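Local coordinates for protein glucose-6-phosphate 1-dehydrogenase (Kluyveromyces lactis, PDB 7E6I) that oxidises D-glucose 6-phosphate to 6-phospho-D-glucono-1,5-lactone with reduction of NADP+, the first step of the oxidative pentose phosphate pathway, at residues Lys187-Leu193 / Ile370-Glu376; Glu210-Gln216 / Ile348-Arg354; Ile363-Leu368 / Tyr379-Asn383. All coordinates share one frame; numbering follows the deposited sequence.

Overall arrangement
All three contacts meet on the large mixed sheet of the C-terminal domain, where strands 212-220, 345-352, 367-373 and 377-385 lie next to one another in that order. Interaction 1 sets a short helix against one end of strand 367-373 and reaches the phosphate of glucose 6-phosphate through K187 and Q373. Interactions 2 and 3, with centres about 10 Å apart, pair neighbouring strands; the bonds from I350 N to L368 O (2.8 Å) and from F352 N to N366 O (2.9 Å) probably join them. Their centres lie about 19 and 20 Å, respectively, from that of interaction 1. R349, R371 and Y379-K381 probably contribute to a second NADP+ site, as in related enzymes.

Interaction 1: residues Lys187-Leu193 / Ile370-Glu376; sequences KEMVKNL and IRIQPNE. With BG6 (6-O-phosphono-beta-D-glucopyranose), chain B.
The short helix that begins at E188 lies beside the end of strand 367-373, with M189 and I372 nearest at 5.3 Å between CA atoms, and K187 takes the N-cap position just ahead of the helix. At the ligand end, K187 NZ donates to Q373 OE1 at 2.6 Å, in the carbonyl plane and on a lone pair, with a C=O...N angle of 142°. The same ammonium donates to BG6 O3P at 2.6 Å, while Q373 NE2 turns to BG6 O1P at 2.7 Å. K187 NZ, the Q373 amide and the O3P-P-O1P edge of the phosphate thus form one closed ring of hydrogen bonds, and the amide's rotation is fixed by using its oxygen on the lysine and its nitrogen on the ligand. The lysine's final bend, chi4 -88°, swings NZ into this position, and its aliphatic part crosses I372 CG2 at about a right angle. This is the phosphate end of the glucose 6-phosphate pocket, at the junction of the coenzyme domain and the C-terminal sheet domain; K153 and K339 also bond the ligand. I372 and Q373 both face V346 in a classic beta bulge. Farther from the ligand, M189 packs between helix and strand: its CG meets I370 CG2 at 3.7 Å, and bends at chi2 and chi3 carry CE to E376 CB, 3.4 Å away. V190 CG2 touches I372 CG2, and L193 CD2 reaches I370 CD1 at 3.9 Å. One water bridges helix and strand, accepting from M189 N and donating to I372 O.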
loop_
_atom_site.group_PDB
_atom_site.type_symbol
_atom_site.label_atom_id
_atom_site.label_comp_id
_atom_site.label_asym_id
_atom_site.label_seq_id
_atom_site.Cartn_x
_atom_site.Cartn_y
_atom_site.Cartn_z
ATOM N N LYS A 187 4.386 -2.218 4.922
ATOM C CA LYS A 187 5.132 -1.245 5.712
ATOM C C LYS A 187 5.053 -1.586 7.193
ATOM O O LYS A 187 3.995 -1.962 7.705
ATOM C CB LYS A 187 4.586 0.160 5.481
ATOM C CG LYS A 187 4.813 0.703 4.081
ATOM C CD LYS A 187 4.323 2.139 3.962
ATOM C CE LYS A 187 4.382 2.616 2.520
ATOM N NZ LYS A 187 5.705 3.221 2.149
ATOM N N GLU A 188 6.187 -1.438 7.885
ATOM C CA GLU A 188 6.300 -1.911 9.261
ATOM C C GLU A 188 5.191 -1.338 10.131
ATOM O O GLU A 188 4.485 -2.077 10.820
ATOM C CB GLU A 188 7.677 -1.546 9.815
ATOM C CG GLU A 188 7.824 -1.676 11.318
ATOM C CD GLU A 188 7.849 -3.127 11.813
ATOM O OE1 GLU A 188 8.035 -4.050 10.989
ATOM O OE2 GLU A 188 7.681 -3.340 13.042
ATOM N N MET A 189 4.983 -0.023 10.070
ATOM C CA MET A 189 4.010 0.588 10.969
ATOM C C MET A 189 2.580 0.244 10.569
ATOM O O MET A 189 1.706 0.147 11.436
ATOM C CB MET A 189 4.212 2.103 11.025
ATOM C CG MET A 189 3.403 2.796 12.117
ATOM S SD MET A 189 3.984 2.433 13.799
ATOM C CE MET A 189 5.742 2.484 13.543
ATOM N N VAL A 190 2.309 0.046 9.278
ATOM C CA VAL A 190 0.983 -0.434 8.917
ATOM C C VAL A 190 0.738 -1.817 9.519
ATOM O O VAL A 190 -0.356 -2.101 10.025
ATOM C CB VAL A 190 0.801 -0.426 7.388
ATOM C CG1 VAL A 190 -0.581 -0.971 7.011
ATOM C CG2 VAL A 190 0.968 0.988 6.854
ATOM N N LYS A 191 1.765 -2.688 9.515
ATOM C CA LYS A 191 1.610 -4.038 10.056
ATOM C C LYS A 191 1.428 -4.059 11.572
ATOM O O LYS A 191 0.874 -5.026 12.098
ATOM C CB LYS A 191 2.804 -4.914 9.667
ATOM C CG LYS A 191 2.866 -5.239 8.180
ATOM C CD LYS A 191 3.884 -6.348 7.869
ATOM C CE LYS A 191 5.324 -5.884 8.072
ATOM N NZ LYS A 191 6.260 -7.045 8.185
ATOM N N ASN A 192 1.856 -3.023 12.289
ATOM C CA ASN A 192 1.642 -2.978 13.730
ATOM C C ASN A 192 0.226 -2.568 14.140
ATOM O O ASN A 192 -0.102 -2.684 15.326
ATOM C CB ASN A 192 2.617 -1.993 14.380
ATOM C CG ASN A 192 4.071 -2.351 14.144
ATOM O OD1 ASN A 192 4.431 -3.523 14.060
ATOM N ND2 ASN A 192 4.922 -1.335 14.055
ATOM N N LEU A 193 -0.608 -2.057 13.220
ATOM C CA LEU A 193 -1.820 -1.361 13.643
ATOM C C LEU A 193 -2.776 -2.279 14.398
ATOM O O LEU A 193 -3.366 -1.874 15.407
ATOM C CB LEU A 193 -2.530 -0.730 12.442
ATOM C CG LEU A 193 -1.852 0.475 11.783
ATOM C CD1 LEU A 193 -2.636 0.933 10.556
ATOM C CD2 LEU A 193 -1.662 1.619 12.761
ATOM N N ILE A 370 -0.131 8.396 14.712
ATOM C CA ILE A 370 0.707 7.282 14.284
ATOM C C ILE A 370 1.383 7.704 12.985
ATOM O O ILE A 370 0.712 7.845 11.956
ATOM C CB ILE A 370 -0.114 5.997 14.089
ATOM C CG1 ILE A 370 -0.900 5.684 15.362
ATOM C CG2 ILE A 370 0.775 4.828 13.687
ATOM C CD1 ILE A 370 -2.033 4.752 15.127
ATOM N N ARG A 371 2.697 7.944 13.020
ATOM C CA ARG A 371 3.427 8.268 11.800
ATOM C C ARG A 371 3.868 6.983 11.118
ATOM O O ARG A 371 4.647 6.210 11.681
ATOM C CB ARG A 371 4.649 9.153 12.041
ATOM C CG ARG A 371 5.078 9.855 10.733
ATOM C CD ARG A 371 6.021 10.994 10.943
ATOM N NE ARG A 371 5.353 12.274 10.769
ATOM C CZ ARG A 371 5.813 13.407 11.290
ATOM N NH1 ARG A 371 6.934 13.377 12.006
ATOM N NH2 ARG A 371 5.161 14.562 11.117
ATOM N N ILE A 372 3.392 6.775 9.894
ATOM C CA ILE A 372 3.830 5.609 9.141
ATOM C C ILE A 372 5.168 5.875 8.477
ATOM O O ILE A 372 6.042 5.001 8.441
ATOM C CB ILE A 372 2.748 5.218 8.131
ATOM C CG1 ILE A 372 1.571 4.607 8.881
ATOM C CG2 ILE A 372 3.317 4.292 7.048
ATOM C CD1 ILE A 372 0.273 5.137 8.427
ATOM N N GLN A 373 5.359 7.088 7.973
ATOM C CA GLN A 373 6.596 7.467 7.311
ATOM C C GLN A 373 6.632 8.982 7.235
ATOM O O GLN A 373 5.576 9.610 7.118
ATOM C CB GLN A 373 6.686 6.841 5.912
ATOM C CG GLN A 373 5.755 7.440 4.879
ATOM C CD GLN A 373 5.724 6.606 3.602
ATOM O OE1 GLN A 373 5.860 5.383 3.647
ATOM N NE2 GLN A 373 5.546 7.263 2.460
ATOM N N PRO A 374 7.823 9.604 7.297
ATOM C CA PRO A 374 9.149 8.981 7.398
ATOM C C PRO A 374 9.544 8.332 8.728
ATOM O O PRO A 374 10.006 7.192 8.696
ATOM C CB PRO A 374 10.107 10.138 7.106
ATOM C CG PRO A 374 9.288 11.367 7.103
ATOM C CD PRO A 374 7.906 10.984 6.793
ATOM N N ASN A 375 9.432 8.998 9.869
ATOM C CA ASN A 375 10.083 8.470 11.067
ATOM C C ASN A 375 9.048 7.748 11.920
ATOM O O ASN A 375 8.521 8.300 12.880
ATOM C CB ASN A 375 10.761 9.583 11.853
ATOM C CG ASN A 375 11.544 10.528 10.968
ATOM O OD1 ASN A 375 12.561 10.145 10.385
ATOM N ND2 ASN A 375 11.075 11.776 10.860
ATOM N N GLU A 376 8.762 6.493 11.544
ATOM C CA GLU A 376 7.894 5.578 12.291
ATOM C C GLU A 376 7.821 5.919 13.775
ATOM O O GLU A 376 8.823 5.799 14.490
ATOM C CB GLU A 376 8.389 4.134 12.159
ATOM C CG GLU A 376 8.281 3.542 10.788
ATOM C CD GLU A 376 9.630 3.450 10.116
ATOM O OE1 GLU A 376 10.404 4.438 10.176
ATOM O OE2 GLU A 376 9.921 2.378 9.532
HETATM C C1 BG6 B . 2.145 4.839 -5.615
HETATM C C2 BG6 B . 1.597 6.107 -6.268
HETATM O O1 BG6 B . 1.216 3.834 -5.510
HETATM O O5 BG6 B . 2.598 5.162 -4.222
HETATM C C3 BG6 B . 2.602 7.205 -6.256
HETATM O O2 BG6 B . 1.172 5.859 -7.615
HETATM C C4 BG6 B . 3.031 7.529 -4.862
HETATM O O3 BG6 B . 2.034 8.414 -6.828
HETATM C C5 BG6 B . 3.567 6.279 -4.162
HETATM O O4 BG6 B . 4.029 8.556 -4.918
HETATM C C6 BG6 B . 3.856 6.495 -2.702
HETATM O O6 BG6 B . 4.328 5.271 -2.169
HETATM P P BG6 B . 5.435 5.335 -0.933
HETATM O O1P BG6 B . 4.739 6.235 0.069
HETATM O O2P BG6 B . 6.717 5.922 -1.462
HETATM O O3P BG6 B . 5.754 3.962 -0.345
HETATM O O HOH W 1 6.242 2.054 8.216
#

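Interaction 2: residues Glu210-Gln216 / Ile348-Arg354; sequences ENIQSVQ and IRIQFRR
Backbone bonds pair Q213-Q216 with R349-Q351; strand pieces 214-216 and 348-352 run antiparallel, 176° between their directions. S214 with Q351 and Q216 with R349 are hydrogen-bonded pairs, V215 with I350 the non-hydrogen-bonded pair between them; R349 N meets Q216 O at 2.9 Å. At the classic beta bulge, Q213 and S214 both face Q351: Q351 O takes Q213 N at 2.8 Å and, weakly, S214 N. Past the bulge R353 N donates to N211 O from above the carbonyl plane, 2.7 Å away.

Apolar contacts gather on the side of I212 and I350. The I212 and F352 side chains lie side by side, pointing the same way, with I212 CG1 3.6 Å from F352 CE1, while I212 CD1 touches I350 CG2, which sits over one ring face, offset toward the rim.

Among the polar side chains, Q213 and Q351 point the same way with amide planes 70° apart; the former's NE2 bonds G479 O and the latter's OE1 bonds T481 N. The R353 guanidinium holds one face over I212 O and bonds K209 O through NE. One water takes a bond from Q216 NE2 at 3.1 Å and donates to R349 O; Q216 OE1 accepts from R336 NE.

Strand 333-338 flanks 212-220 on its far edge, strand 367-373 flanks 345-352, and helix 236-254 packs on I348 through V249 and L253.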
loop_
_atom_site.group_PDB
_atom_site.type_symbol
_atom_site.label_atom_id
_atom_site.label_comp_id
_atom_site.label_asym_id
_atom_site.label_seq_id
_atom_site.Cartn_x
_atom_site.Cartn_y
_atom_site.Cartn_z
ATOM N N GLU A 210 -18.098 6.365 21.222
ATOM C CA GLU A 210 -18.270 6.981 22.533
ATOM C C GLU A 210 -17.055 7.808 22.934
ATOM O O GLU A 210 -17.174 8.673 23.801
ATOM C CB GLU A 210 -18.562 5.908 23.599
ATOM C CG GLU A 210 -19.983 5.298 23.518
ATOM C CD GLU A 210 -20.142 4.263 22.389
ATOM O OE1 GLU A 210 -19.141 3.620 22.013
ATOM O OE2 GLU A 210 -21.271 4.097 21.870
ATOM N N ASN A 211 -15.891 7.581 22.319
ATOM C CA ASN A 211 -14.676 8.241 22.758
ATOM C C ASN A 211 -13.882 8.897 21.645
ATOM O O ASN A 211 -12.926 9.621 21.951
ATOM C CB ASN A 211 -13.762 7.245 23.492
ATOM C CG ASN A 211 -14.379 6.727 24.783
ATOM O OD1 ASN A 211 -14.322 7.386 25.824
ATOM N ND2 ASN A 211 -14.969 5.546 24.719
ATOM N N ILE A 212 -14.225 8.674 20.376
ATOM C CA ILE A 212 -13.465 9.220 19.263
ATOM C C ILE A 212 -14.300 10.303 18.579
ATOM O O ILE A 212 -15.440 10.066 18.161
ATOM C CB ILE A 212 -13.026 8.118 18.286
ATOM C CG1 ILE A 212 -11.889 7.325 18.924
ATOM C CG2 ILE A 212 -12.605 8.718 16.909
ATOM C CD1 ILE A 212 -11.432 6.105 18.112
ATOM N N GLN A 213 -13.715 11.494 18.492
ATOM C CA GLN A 213 -14.290 12.676 17.851
ATOM C C GLN A 213 -14.014 12.715 16.353
ATOM O O GLN A 213 -14.818 13.253 15.583
ATOM C CB GLN A 213 -13.657 13.925 18.462
ATOM C CG GLN A 213 -14.585 14.946 18.919
ATOM C CD GLN A 213 -13.884 16.032 19.694
ATOM O OE1 GLN A 213 -14.085 16.146 20.889
ATOM N NE2 GLN A 213 -13.067 16.844 19.018
ATOM N N SER A 214 -12.864 12.190 15.935
ATOM C CA SER A 214 -12.319 12.475 14.617
ATOM C C SER A 214 -11.244 11.458 14.275
ATOM O O SER A 214 -10.323 11.230 15.070
ATOM C CB SER A 214 -11.742 13.886 14.592
ATOM O OG SER A 214 -10.947 14.079 13.453
ATOM N N VAL A 215 -11.349 10.885 13.081
ATOM C CA VAL A 215 -10.336 10.013 12.510
ATOM C C VAL A 215 -9.834 10.647 11.223
ATOM O O VAL A 215 -10.636 11.063 10.382
ATOM C CB VAL A 215 -10.909 8.619 12.233
ATOM C CG1 VAL A 215 -9.860 7.736 11.574
ATOM C CG2 VAL A 215 -11.454 8.026 13.529
ATOM N N GLN A 216 -8.512 10.685 11.053
ATOM C CA GLN A 216 -7.865 11.254 9.873
ATOM C C GLN A 216 -6.771 10.315 9.383
ATOM O O GLN A 216 -5.940 9.867 10.183
ATOM C CB GLN A 216 -7.230 12.605 10.193
ATOM C CG GLN A 216 -8.177 13.783 10.292
ATOM C CD GLN A 216 -7.416 15.082 10.508
ATOM O OE1 GLN A 216 -6.903 15.672 9.550
ATOM N NE2 GLN A 216 -7.322 15.524 11.762
ATOM N N ILE A 348 -1.630 8.979 10.635
ATOM C CA ILE A 348 -2.962 8.729 11.181
ATOM C C ILE A 348 -3.149 9.636 12.385
ATOM O O ILE A 348 -2.297 9.667 13.274
ATOM C CB ILE A 348 -3.132 7.262 11.613
ATOM C CG1 ILE A 348 -2.994 6.308 10.433
ATOM C CG2 ILE A 348 -4.446 7.073 12.379
ATOM C CD1 ILE A 348 -2.554 4.932 10.890
ATOM N N ARG A 349 -4.277 10.332 12.453
ATOM C CA ARG A 349 -4.531 11.229 13.578
ATOM C C ARG A 349 -5.916 10.935 14.121
ATOM O O ARG A 349 -6.902 11.001 13.382
ATOM C CB ARG A 349 -4.420 12.695 13.157
ATOM C CG ARG A 349 -4.416 13.700 14.303
ATOM C CD ARG A 349 -4.194 15.109 13.757
ATOM N NE ARG A 349 -2.821 15.246 13.291
ATOM C CZ ARG A 349 -1.816 15.562 14.099
ATOM N NH1 ARG A 349 -2.058 15.802 15.397
ATOM N NH2 ARG A 349 -0.576 15.637 13.617
ATOM N N ILE A 350 -5.993 10.625 15.406
ATOM C CA ILE A 350 -7.252 10.281 16.038
ATOM C C ILE A 350 -7.437 11.216 17.222
ATOM O O ILE A 350 -6.559 11.299 18.083
ATOM C CB ILE A 350 -7.273 8.808 16.472
ATOM C CG1 ILE A 350 -7.384 7.952 15.209
ATOM C CG2 ILE A 350 -8.434 8.562 17.408
ATOM C CD1 ILE A 350 -7.078 6.532 15.389
ATOM N N GLN A 351 -8.537 11.960 17.233
ATOM C CA GLN A 351 -8.850 12.868 18.326
ATOM C C GLN A 351 -9.950 12.265 19.185
ATOM O O GLN A 351 -10.979 11.821 18.663
ATOM C CB GLN A 351 -9.296 14.240 17.825
ATOM C CG GLN A 351 -9.146 15.271 18.906
ATOM C CD GLN A 351 -9.406 16.690 18.445
ATOM O OE1 GLN A 351 -10.406 16.958 17.808
ATOM N NE2 GLN A 351 -8.505 17.605 18.786
ATOM N N PHE A 352 -9.740 12.266 20.495
ATOM C CA PHE A 352 -10.706 11.677 21.410
ATOM C C PHE A 352 -11.632 12.736 21.997
ATOM O O PHE A 352 -11.353 13.936 21.960
ATOM C CB PHE A 352 -9.972 10.903 22.505
ATOM C CG PHE A 352 -9.211 9.723 21.969
ATOM C CD1 PHE A 352 -9.840 8.491 21.805
ATOM C CD2 PHE A 352 -7.885 9.848 21.580
ATOM C CE1 PHE A 352 -9.151 7.401 21.292
ATOM C CE2 PHE A 352 -7.194 8.757 21.067
ATOM C CZ PHE A 352 -7.824 7.538 20.927
ATOM N N ARG A 353 -12.767 12.275 22.511
ATOM C CA ARG A 353 -13.784 13.183 23.027
ATOM C C ARG A 353 -13.401 13.719 24.396
ATOM O O ARG A 353 -12.657 13.090 25.148
ATOM C CB ARG A 353 -15.129 12.485 23.143
ATOM C CG ARG A 353 -15.819 12.283 21.851
ATOM C CD ARG A 353 -17.198 11.701 22.079
ATOM N NE ARG A 353 -17.671 11.064 20.858
ATOM C CZ ARG A 353 -18.204 11.711 19.822
ATOM N NH1 ARG A 353 -18.357 13.039 19.861
ATOM N NH2 ARG A 353 -18.589 11.020 18.747
ATOM N N ARG A 354 -13.928 14.890 24.713
ATOM C CA ARG A 354 -13.895 15.437 26.059
ATOM C C ARG A 354 -15.280 15.322 26.690
ATOM O O ARG A 354 -16.300 15.345 25.993
ATOM C CB ARG A 354 -13.444 16.906 26.043
ATOM C CG ARG A 354 -11.923 17.084 26.149
ATOM C CD ARG A 354 -11.403 17.174 27.626
ATOM N NE ARG A 354 -11.405 15.891 28.353
ATOM C CZ ARG A 354 -10.378 15.037 28.395
ATOM N NH1 ARG A 354 -9.235 15.291 27.770
ATOM N NH2 ARG A 354 -10.498 13.900 29.061
HETATM O O HOH W 2 -15.562 16.738 23.083
HETATM O O HOH W 3 -8.498 13.558 13.910
#

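Interaction 3: residues Ile363-Leu368 / Tyr379-Asn383; sequences IPNNEL and YLKCN
E367-L368 and L380-K381 pair in the two arms of an antiparallel beta hairpin, strands 367-373 and 377-385, near the edge of the large mixed sheet of the C-terminal domain; on one side the chain is not yet in strand form at I363-N366, while its partner stays a strand through N383. Backbone pairing is brief: K381 N donates to E367 O at 2.9 Å, and L368 faces L380 as a non-hydrogen-bonded pair, the two leucines lying side by side and pointing the same way, with L368 CD1 4.0 Å from L380 CG.

Where the first segment departs from strand geometry, asparagine side chains take over from main-chain pairing. N366 ND2 donates to K381 O at 3.0 Å, almost straight at 175°, and the acceptor lies in the N366 amide plane while the donor sits on a lone pair of the carbonyl. A first torsion of -60° sets N366 CG beside its own backbone N and turns ND2 to K381 O. The other bond runs in reverse: N383 ND2 reaches P364 O, which also accepts from R354 NH1, while N383 OD1 bonds N393 ND2 on the outermost strand 393-401. Both ends of that amide are therefore engaged, which fixes its flip.

K381 runs its long chain along the E367 side of the sheet, CB to CB 3.8 Å. E367 is held chiefly by others: OE2 pairs with R349 in a salt bridge and bonds Y480 OH, and OE1 accepts from Q351 NE2. Y379, L380 and K381 probably belong to the second NADP+ site. A single water accepts from K381 NZ at 2.5 Å and donates both to N365 O, 2.9 Å away, and to E367 OE1.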
loop_
_atom_site.group_PDB
_atom_site.type_symbol
_atom_site.label_atom_id
_atom_site.label_comp_id
_atom_site.label_asym_id
_atom_site.label_seq_id
_atom_site.Cartn_x
_atom_site.Cartn_y
_atom_site.Cartn_z
ATOM N N ILE A 363 -9.682 21.163 29.734
ATOM C CA ILE A 363 -8.450 20.437 29.439
ATOM C C ILE A 363 -8.531 19.990 27.987
ATOM O O ILE A 363 -9.615 19.636 27.517
ATOM C CB ILE A 363 -8.296 19.264 30.426
ATOM C CG1 ILE A 363 -7.160 19.526 31.393
ATOM C CG2 ILE A 363 -8.201 17.896 29.767
ATOM C CD1 ILE A 363 -7.632 20.281 32.622
ATOM N N PRO A 364 -7.441 19.994 27.235
ATOM C CA PRO A 364 -7.541 19.646 25.810
ATOM C C PRO A 364 -7.819 18.163 25.573
ATOM O O PRO A 364 -7.520 17.300 26.401
ATOM C CB PRO A 364 -6.182 20.057 25.232
ATOM C CG PRO A 364 -5.304 20.335 26.381
ATOM C CD PRO A 364 -6.081 20.354 27.661
ATOM N N ASN A 365 -8.432 17.892 24.423
ATOM C CA ASN A 365 -8.702 16.529 23.987
ATOM C C ASN A 365 -7.419 15.718 23.898
ATOM O O ASN A 365 -6.397 16.198 23.399
ATOM C CB ASN A 365 -9.386 16.527 22.618
ATOM C CG ASN A 365 -10.614 17.421 22.570
ATOM O OD1 ASN A 365 -10.521 18.641 22.715
ATOM N ND2 ASN A 365 -11.770 16.818 22.357
ATOM N N ASN A 366 -7.481 14.479 24.382
ATOM C CA ASN A 366 -6.460 13.510 24.033
ATOM C C ASN A 366 -6.453 13.261 22.538
ATOM O O ASN A 366 -7.468 13.383 21.851
ATOM C CB ASN A 366 -6.685 12.189 24.749
ATOM C CG ASN A 366 -6.647 12.351 26.218
ATOM O OD1 ASN A 366 -7.667 12.243 26.894
ATOM N ND2 ASN A 366 -5.470 12.659 26.738
ATOM N N GLU A 367 -5.291 12.860 22.054
ATOM C CA GLU A 367 -5.036 12.765 20.635
ATOM C C GLU A 367 -3.981 11.695 20.448
ATOM O O GLU A 367 -3.070 11.569 21.267
ATOM C CB GLU A 367 -4.572 14.117 20.094
ATOM C CG GLU A 367 -4.974 14.394 18.680
ATOM C CD GLU A 367 -4.947 15.891 18.342
ATOM O OE1 GLU A 367 -5.642 16.715 19.007
ATOM O OE2 GLU A 367 -4.220 16.234 17.394
ATOM N N LEU A 368 -4.126 10.909 19.390
ATOM C CA LEU A 368 -3.179 9.858 19.061
ATOM C C LEU A 368 -2.743 10.066 17.626
ATOM O O LEU A 368 -3.591 10.162 16.733
ATOM C CB LEU A 368 -3.802 8.465 19.228
ATOM C CG LEU A 368 -2.990 7.295 18.650
ATOM C CD1 LEU A 368 -1.702 7.139 19.421
ATOM C CD2 LEU A 368 -3.804 5.982 18.658
ATOM N N TYR A 379 2.649 9.016 18.896
ATOM C CA TYR A 379 2.608 10.123 19.844
ATOM C C TYR A 379 1.234 10.187 20.491
ATOM O O TYR A 379 0.215 10.021 19.814
ATOM C CB TYR A 379 2.900 11.473 19.171
ATOM C CG TYR A 379 4.143 11.482 18.331
ATOM C CD1 TYR A 379 5.393 11.572 18.925
ATOM C CD2 TYR A 379 4.076 11.382 16.947
ATOM C CE1 TYR A 379 6.551 11.575 18.165
ATOM C CE2 TYR A 379 5.223 11.366 16.183
ATOM C CZ TYR A 379 6.459 11.469 16.798
ATOM O OH TYR A 379 7.625 11.465 16.065
ATOM N N LEU A 380 1.208 10.437 21.796
ATOM C CA LEU A 380 -0.037 10.578 22.542
ATOM C C LEU A 380 -0.028 11.922 23.248
ATOM O O LEU A 380 0.883 12.211 24.031
ATOM C CB LEU A 380 -0.216 9.454 23.560
ATOM C CG LEU A 380 -0.358 8.015 23.050
ATOM C CD1 LEU A 380 1.004 7.449 22.804
ATOM C CD2 LEU A 380 -1.105 7.128 24.052
ATOM N N LYS A 381 -1.029 12.737 22.961
ATOM C CA LYS A 381 -1.234 13.965 23.701
ATOM C C LYS A 381 -1.963 13.612 24.993
ATOM O O LYS A 381 -3.071 13.058 24.954
ATOM C CB LYS A 381 -2.026 14.947 22.849
ATOM C CG LYS A 381 -2.094 16.338 23.421
ATOM C CD LYS A 381 -2.426 17.322 22.352
ATOM C CE LYS A 381 -2.925 18.599 22.932
ATOM N NZ LYS A 381 -3.882 19.202 21.990
ATOM N N CYS A 382 -1.337 13.898 26.133
ATOM C CA CYS A 382 -1.874 13.494 27.426
ATOM C C CYS A 382 -1.964 14.698 28.351
ATOM O O CYS A 382 -1.454 15.785 28.062
ATOM C CB CYS A 382 -1.027 12.404 28.085
ATOM S SG CYS A 382 -0.906 10.875 27.124
ATOM N N ASN A 383 -2.613 14.472 29.484
ATOM C CA ASN A 383 -2.860 15.495 30.480
ATOM C C ASN A 383 -2.329 15.021 31.815
ATOM O O ASN A 383 -2.347 13.826 32.118
ATOM C CB ASN A 383 -4.348 15.802 30.583
ATOM C CG ASN A 383 -4.847 16.554 29.385
ATOM O OD1 ASN A 383 -4.281 17.590 29.028
ATOM N ND2 ASN A 383 -5.881 16.030 28.727
HETATM O O HOH W 4 -6.282 18.541 21.660
#